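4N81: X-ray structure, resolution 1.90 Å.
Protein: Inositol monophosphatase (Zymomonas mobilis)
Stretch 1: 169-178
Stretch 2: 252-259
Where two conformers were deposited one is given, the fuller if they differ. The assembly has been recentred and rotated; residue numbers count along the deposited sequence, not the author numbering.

Stretch 1 (169-178) VHFDKIRLKC
Stretch 2 252-259: PALSAMEL

How do the two backbones meet? Residues 169-175 are helical, with phi/psi near -65/-40, and a type I turn runs from Arg 175 to Cys 178. The second helix ends near Met 257; Glu 258 then leaves helical space at phi/psi 55/58. The helix axes approach to 8.0 Å, with 122° between their N-to-C directions. The nearest CA atoms are those of His 170 and Met 257, 4.5 Å apart.

What fills the space between the helices? Ile 174, buried and pointing toward the second helix with chi1 and chi2 both t, packs CD1 3.5 Å from Ala 253 CB and CG2 3.6 Å from Met 257 CG. Its CB lies 4.2 Å from Ala 256 CB. Ala 256 points toward the first stretch, its short side chain fitting against Ile 174, while Ala 253 meets the tip of that side chain. Met 257 (m, t, p) brings CE 4.0 Å from His 170 CB.

How is the end of the second helix held? Met 257 O, near the helix end, accepts a hydrogen bond from His 170 ND1 (2.9 Å, N-H...O angle 155°). His 170, chi1 m and chi2 -59°, presents its ring edge to this oxygen. Over one face sits Leu 259, chi1 m and chi2 t, with CD2 3.5 Å from the His 170 ring centroid and 6° off the normal, a CH-pi contact.

What ties the more open margin together? Lys 173 starts at chi1 m and then runs fully extended, so NZ reaches Glu 258 OE1 at 2.8 Å in a salt bridge; Glu 258 meets it with chi1 m, chi2 t and chi3 30°. One water accepts from Lys 173 NZ and donates to Glu 258 O, both at 2.8 Å. Another accepts from Lys 177 NZ (3.1 Å) and donates to Ala 256 O (2.6 Å) and Glu 258 OE2 (2.8 Å). Long charged chains suit this margin.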

ATOM      1  N   VAL A 169      -1.585   7.136  21.629  1.00 19.55           N
ATOM      2  CA  VAL A 169      -0.444   7.105  22.517  1.00 20.21           C
ATOM      3  C   VAL A 169       0.040   5.642  22.701  1.00 21.28           C
ATOM      4  O   VAL A 169       1.253   5.372  22.609  1.00 19.70           O
ATOM      5  CB  VAL A 169      -0.782   7.760  23.854  1.00 20.49           C
ATOM      6  CG1 VAL A 169       0.358   7.532  24.921  1.00 22.77           C
ATOM      7  CG2 VAL A 169      -1.082   9.268  23.629  1.00 27.66           C
ATOM      8  N   HIS A 170      -0.900   4.703  22.899  1.00 19.18           N
ATOM      9  CA  HIS A 170      -0.467   3.294  23.008  1.00 17.05           C
ATOM     10  C   HIS A 170       0.235   2.798  21.726  1.00 15.78           C
ATOM     11  O   HIS A 170       1.282   2.066  21.771  1.00 17.05           O
ATOM     12  CB  HIS A 170      -1.705   2.397  23.244  1.00 15.86           C
ATOM     13  CG  HIS A 170      -2.475   2.752  24.476  1.00 18.73           C
ATOM     14  ND1 HIS A 170      -1.906   2.745  25.732  1.00 16.87           N
ATOM     15  CD2 HIS A 170      -3.780   3.092  24.649  1.00 19.71           C
ATOM     16  CE1 HIS A 170      -2.823   3.091  26.627  1.00 21.35           C
ATOM     17  NE2 HIS A 170      -3.966   3.298  25.994  1.00 21.56           N
ATOM     18  N   PHE A 171      -0.302   3.228  20.570  1.00 14.95           N
ATOM     19  CA  PHE A 171       0.305   2.801  19.320  1.00 14.48           C
ATOM     20  C   PHE A 171       1.700   3.391  19.184  1.00 18.31           C
ATOM     21  O   PHE A 171       2.656   2.717  18.765  1.00 15.50           O
ATOM     22  CB  PHE A 171      -0.520   3.179  18.090  1.00 14.49           C
ATOM     23  CG  PHE A 171       0.122   2.673  16.814  1.00 14.72           C
ATOM     24  CD1 PHE A 171       0.049   1.322  16.516  1.00 14.76           C
ATOM     25  CD2 PHE A 171       0.883   3.524  15.991  1.00 15.46           C
ATOM     26  CE1 PHE A 171       0.691   0.815  15.388  1.00 15.30           C
ATOM     27  CE2 PHE A 171       1.528   3.016  14.856  1.00 14.49           C
ATOM     28  CZ  PHE A 171       1.448   1.658  14.582  1.00 15.74           C
ATOM     29  N   ASP A 172       1.844   4.676  19.536  1.00 17.17           N
ATOM     30  CA  ASP A 172       3.144   5.273  19.378  1.00 15.02           C
ATOM     31  C   ASP A 172       4.199   4.601  20.263  1.00 17.95           C
ATOM     32  O   ASP A 172       5.401   4.430  19.873  1.00 16.78           O
ATOM     33  CB  ASP A 172       3.053   6.750  19.762  1.00 17.43           C
ATOM     34  CG  ASP A 172       4.234   7.517  19.235  1.00 27.68           C
ATOM     35  OD1 ASP A 172       4.360   7.532  17.996  1.00 26.07           O
ATOM     36  OD2 ASP A 172       5.066   8.011  20.044  1.00 28.06           O
ATOM     37  N   LYS A 173       3.746   4.182  21.451  1.00 15.67           N
ATOM     38  CA  LYS A 173       4.683   3.558  22.348  1.00 14.36           C
ATOM     39  C   LYS A 173       5.171   2.222  21.791  1.00 16.91           C
ATOM     40  O   LYS A 173       6.387   1.893  21.901  1.00 16.65           O
ATOM     41  CB  LYS A 173       4.067   3.361  23.741  1.00 14.86           C
ATOM     42  CG  LYS A 173       3.925   4.714  24.518  1.00 16.01           C
ATOM     43  CD  LYS A 173       3.317   4.547  25.890  1.00 17.61           C
ATOM     44  CE  LYS A 173       3.351   5.922  26.663  1.00 21.35           C
ATOM     45  NZ  LYS A 173       2.665   5.706  28.001  1.00 24.55           N
ATOM     46  N   ILE A 174       4.256   1.419  21.252  1.00 13.53           N
ATOM     47  CA  ILE A 174       4.802   0.184  20.623  1.00 12.08           C
ATOM     48  C   ILE A 174       5.595   0.407  19.326  1.00 12.96           C
ATOM     49  O   ILE A 174       6.645  -0.242  19.102  1.00 14.37           O
ATOM     50  CB  ILE A 174       3.763  -0.939  20.459  1.00 13.73           C
ATOM     51  CG1 ILE A 174       4.436  -2.202  19.847  1.00 14.72           C
ATOM     52  CG2 ILE A 174       2.551  -0.482  19.627  1.00 10.97           C
ATOM     53  CD1 ILE A 174       3.488  -3.420  19.880  1.00 14.91           C
ATOM     54  N   ARG A 175       5.202   1.414  18.540  1.00 12.15           N
ATOM     55  CA  ARG A 175       5.931   1.708  17.308  1.00 13.23           C
ATOM     56  C   ARG A 175       7.398   2.023  17.628  1.00 12.68           C
ATOM     57  O   ARG A 175       8.303   1.556  16.921  1.00 12.44           O
ATOM     58  CB  ARG A 175       5.342   2.967  16.677  1.00 19.57           C
ATOM     59  CG  ARG A 175       6.169   3.555  15.553  1.00 23.85           C
ATOM     60  CD  ARG A 175       5.492   4.827  15.047  1.00 22.46           C
ATOM     61  NE  ARG A 175       5.669   5.976  15.945  1.00 20.05           N
ATOM     62  CZ  ARG A 175       6.777   6.724  15.972  1.00 24.48           C
ATOM     63  NH1 ARG A 175       7.816   6.423  15.209  1.00 22.77           N
ATOM     64  NH2 ARG A 175       6.878   7.765  16.786  1.00 25.62           N
ATOM     65  N   LEU A 176       7.621   2.762  18.706  1.00 13.31           N
ATOM     66  CA  LEU A 176       8.978   3.194  19.079  1.00 16.74           C
ATOM     67  C   LEU A 176       9.889   2.036  19.465  1.00 19.77           C
ATOM     68  O   LEU A 176      11.112   2.167  19.468  1.00 16.17           O
ATOM     69  CB  LEU A 176       8.930   4.203  20.230  1.00 20.91           C
ATOM     70  CG  LEU A 176       8.447   5.592  19.785  1.00 23.98           C
ATOM     71  CD1 LEU A 176       8.229   6.489  20.994  1.00 26.71           C
ATOM     72  CD2 LEU A 176       9.449   6.213  18.800  1.00 23.68           C
ATOM     73  N   LYS A 177       9.292   0.900  19.812  1.00 15.63           N
ATOM     74  CA  LYS A 177      10.045  -0.283  20.235  1.00 13.76           C
ATOM     75  C   LYS A 177      10.260  -1.306  19.118  1.00 16.53           C
ATOM     76  O   LYS A 177      11.053  -2.278  19.296  1.00 20.03           O
ATOM     77  CB  LYS A 177       9.321  -0.973  21.410  1.00 14.69           C
ATOM     78  CG  LYS A 177       9.313  -0.179  22.683  1.00 20.68           C
ATOM     79  CD  LYS A 177      10.713   0.022  23.197  1.00 29.95           C
ATOM     80  CE  LYS A 177      10.714   0.700  24.597  1.00 51.53           C
ATOM     81  NZ  LYS A 177       9.547   0.288  25.434  1.00 49.96           N
ATOM     82  N   CYS A 178       9.578  -1.112  17.976  1.00 14.17           N
ATOM     83  CA  CYS A 178       9.713  -2.034  16.819  1.00 11.85           C
ATOM     84  C   CYS A 178      10.800  -1.619  15.848  1.00 15.68           C
ATOM     85  O   CYS A 178      11.257  -0.470  15.883  1.00 14.84           O
ATOM     86  CB  CYS A 178       8.390  -2.214  16.067  1.00 10.99           C
ATOM     87  SG  CYS A 178       7.151  -3.061  17.188  1.00 13.63           S
ATOM     88  N   PRO A 252       5.205  -9.095  25.104  1.00 14.72           N
ATOM     89  CA  PRO A 252       5.986  -7.856  24.997  1.00 14.36           C
ATOM     90  C   PRO A 252       5.321  -6.751  24.209  1.00 15.09           C
ATOM     91  O   PRO A 252       5.477  -5.604  24.576  1.00 14.83           O
ATOM     92  CB  PRO A 252       7.310  -8.301  24.313  1.00 14.09           C
ATOM     93  CG  PRO A 252       7.072  -9.659  23.830  1.00 17.77           C
ATOM     94  CD  PRO A 252       5.963 -10.283  24.647  1.00 13.44           C
ATOM     95  N   ALA A 253       4.564  -7.090  23.167  1.00 11.51           N
ATOM     96  CA  ALA A 253       3.881  -6.074  22.412  1.00 11.16           C
ATOM     97  C   ALA A 253       2.841  -5.348  23.266  1.00 13.30           C
ATOM     98  O   ALA A 253       2.801  -4.097  23.319  1.00 11.91           O
ATOM     99  CB  ALA A 253       3.188  -6.719  21.137  1.00 10.96           C
ATOM    100  N   LEU A 254       2.022  -6.107  23.977  1.00 13.07           N
ATOM    101  CA  LEU A 254       0.979  -5.452  24.804  1.00 12.11           C
ATOM    102  C   LEU A 254       1.651  -4.672  25.925  1.00 16.36           C
ATOM    103  O   LEU A 254       1.253  -3.569  26.239  1.00 15.83           O
ATOM    104  CB  LEU A 254      -0.003  -6.497  25.344  1.00 12.26           C
ATOM    105  CG  LEU A 254      -0.909  -7.138  24.288  1.00 11.70           C
ATOM    106  CD1 LEU A 254      -1.750  -8.295  24.931  1.00 13.29           C
ATOM    107  CD2 LEU A 254      -1.833  -6.114  23.607  1.00 11.52           C
ATOM    108  N   SER A 255       2.716  -5.236  26.492  0.50 14.97           N
ATOM    109  CA  SER A 255       3.489  -4.521  27.507  0.50 16.88           C
ATOM    110  C   SER A 255       3.995  -3.163  26.990  0.50 16.99           C
ATOM    111  O   SER A 255       3.844  -2.133  27.649  0.50 17.22           O
ATOM    112  CB  SER A 255       4.703  -5.356  27.903  0.50 18.23           C
ATOM    113  OG  SER A 255       4.337  -6.420  28.755  0.50 21.79           O
ATOM    114  N   ALA A 256       4.587  -3.172  25.797  1.00 15.41           N
ATOM    115  CA  ALA A 256       5.173  -1.954  25.231  1.00 14.35           C
ATOM    116  C   ALA A 256       4.100  -0.830  25.025  1.00 17.90           C
ATOM    117  O   ALA A 256       4.398   0.357  25.074  1.00 16.03           O
ATOM    118  CB  ALA A 256       5.819  -2.296  23.866  1.00 15.47           C
ATOM    119  N   MET A 257       2.859  -1.227  24.767  1.00 13.67           N
ATOM    120  CA  MET A 257       1.725  -0.303  24.593  1.00 16.01           C
ATOM    121  C   MET A 257       1.335   0.467  25.877  1.00 16.76           C
ATOM    122  O   MET A 257       0.665   1.501  25.794  1.00 18.22           O
ATOM    123  CB  MET A 257       0.506  -1.064  24.017  1.00 15.05           C
ATOM    124  CG  MET A 257       0.709  -1.441  22.578  1.00 17.55           C
ATOM    125  SD  MET A 257      -0.564  -2.546  21.951  1.00 16.44           S
ATOM    126  CE  MET A 257      -1.925  -1.380  21.823  1.00 11.90           C
ATOM    127  N   GLU A 258       1.763  -0.041  27.040  1.00 15.86           N
ATOM    128  CA  GLU A 258       1.516   0.621  28.332  1.00 20.03           C
ATOM    129  C   GLU A 258       0.021   0.889  28.561  1.00 23.12           C
ATOM    130  O   GLU A 258      -0.425   2.025  28.716  1.00 18.84           O
ATOM    131  CB  GLU A 258       2.348   1.916  28.477  1.00 21.22           C
ATOM    132  CG  GLU A 258       3.854   1.565  28.542  1.00 24.21           C
ATOM    133  CD  GLU A 258       4.732   2.806  28.693  1.00 28.34           C
ATOM    134  OE1 GLU A 258       4.256   3.794  29.296  1.00 24.87           O
ATOM    135  OE2 GLU A 258       5.866   2.797  28.163  1.00 28.32           O
ATOM    136  N   LEU A 259      -0.738  -0.187  28.526  1.00 15.78           N
ATOM    137  CA  LEU A 259      -2.162  -0.108  28.682  1.00 16.02           C
ATOM    138  C   LEU A 259      -2.527  -0.115  30.207  1.00 21.87           C
ATOM    139  O   LEU A 259      -3.717   0.156  30.394  1.00 24.76           O
ATOM    140  CB  LEU A 259      -2.805  -1.298  27.983  1.00 15.45           C
ATOM    141  CG  LEU A 259      -2.555  -1.380  26.454  1.00 19.02           C
ATOM    142  CD1 LEU A 259      -2.623  -2.850  25.897  1.00 17.27           C
ATOM    143  CD2 LEU A 259      -3.515  -0.451  25.713  1.00 21.18           C
TER
HETATM  144  O   HOH W   1       0.140   4.614  27.678  1.00 29.66           O
HETATM  145  O   HOH W   2       6.658   1.349  25.952  1.00 20.39           O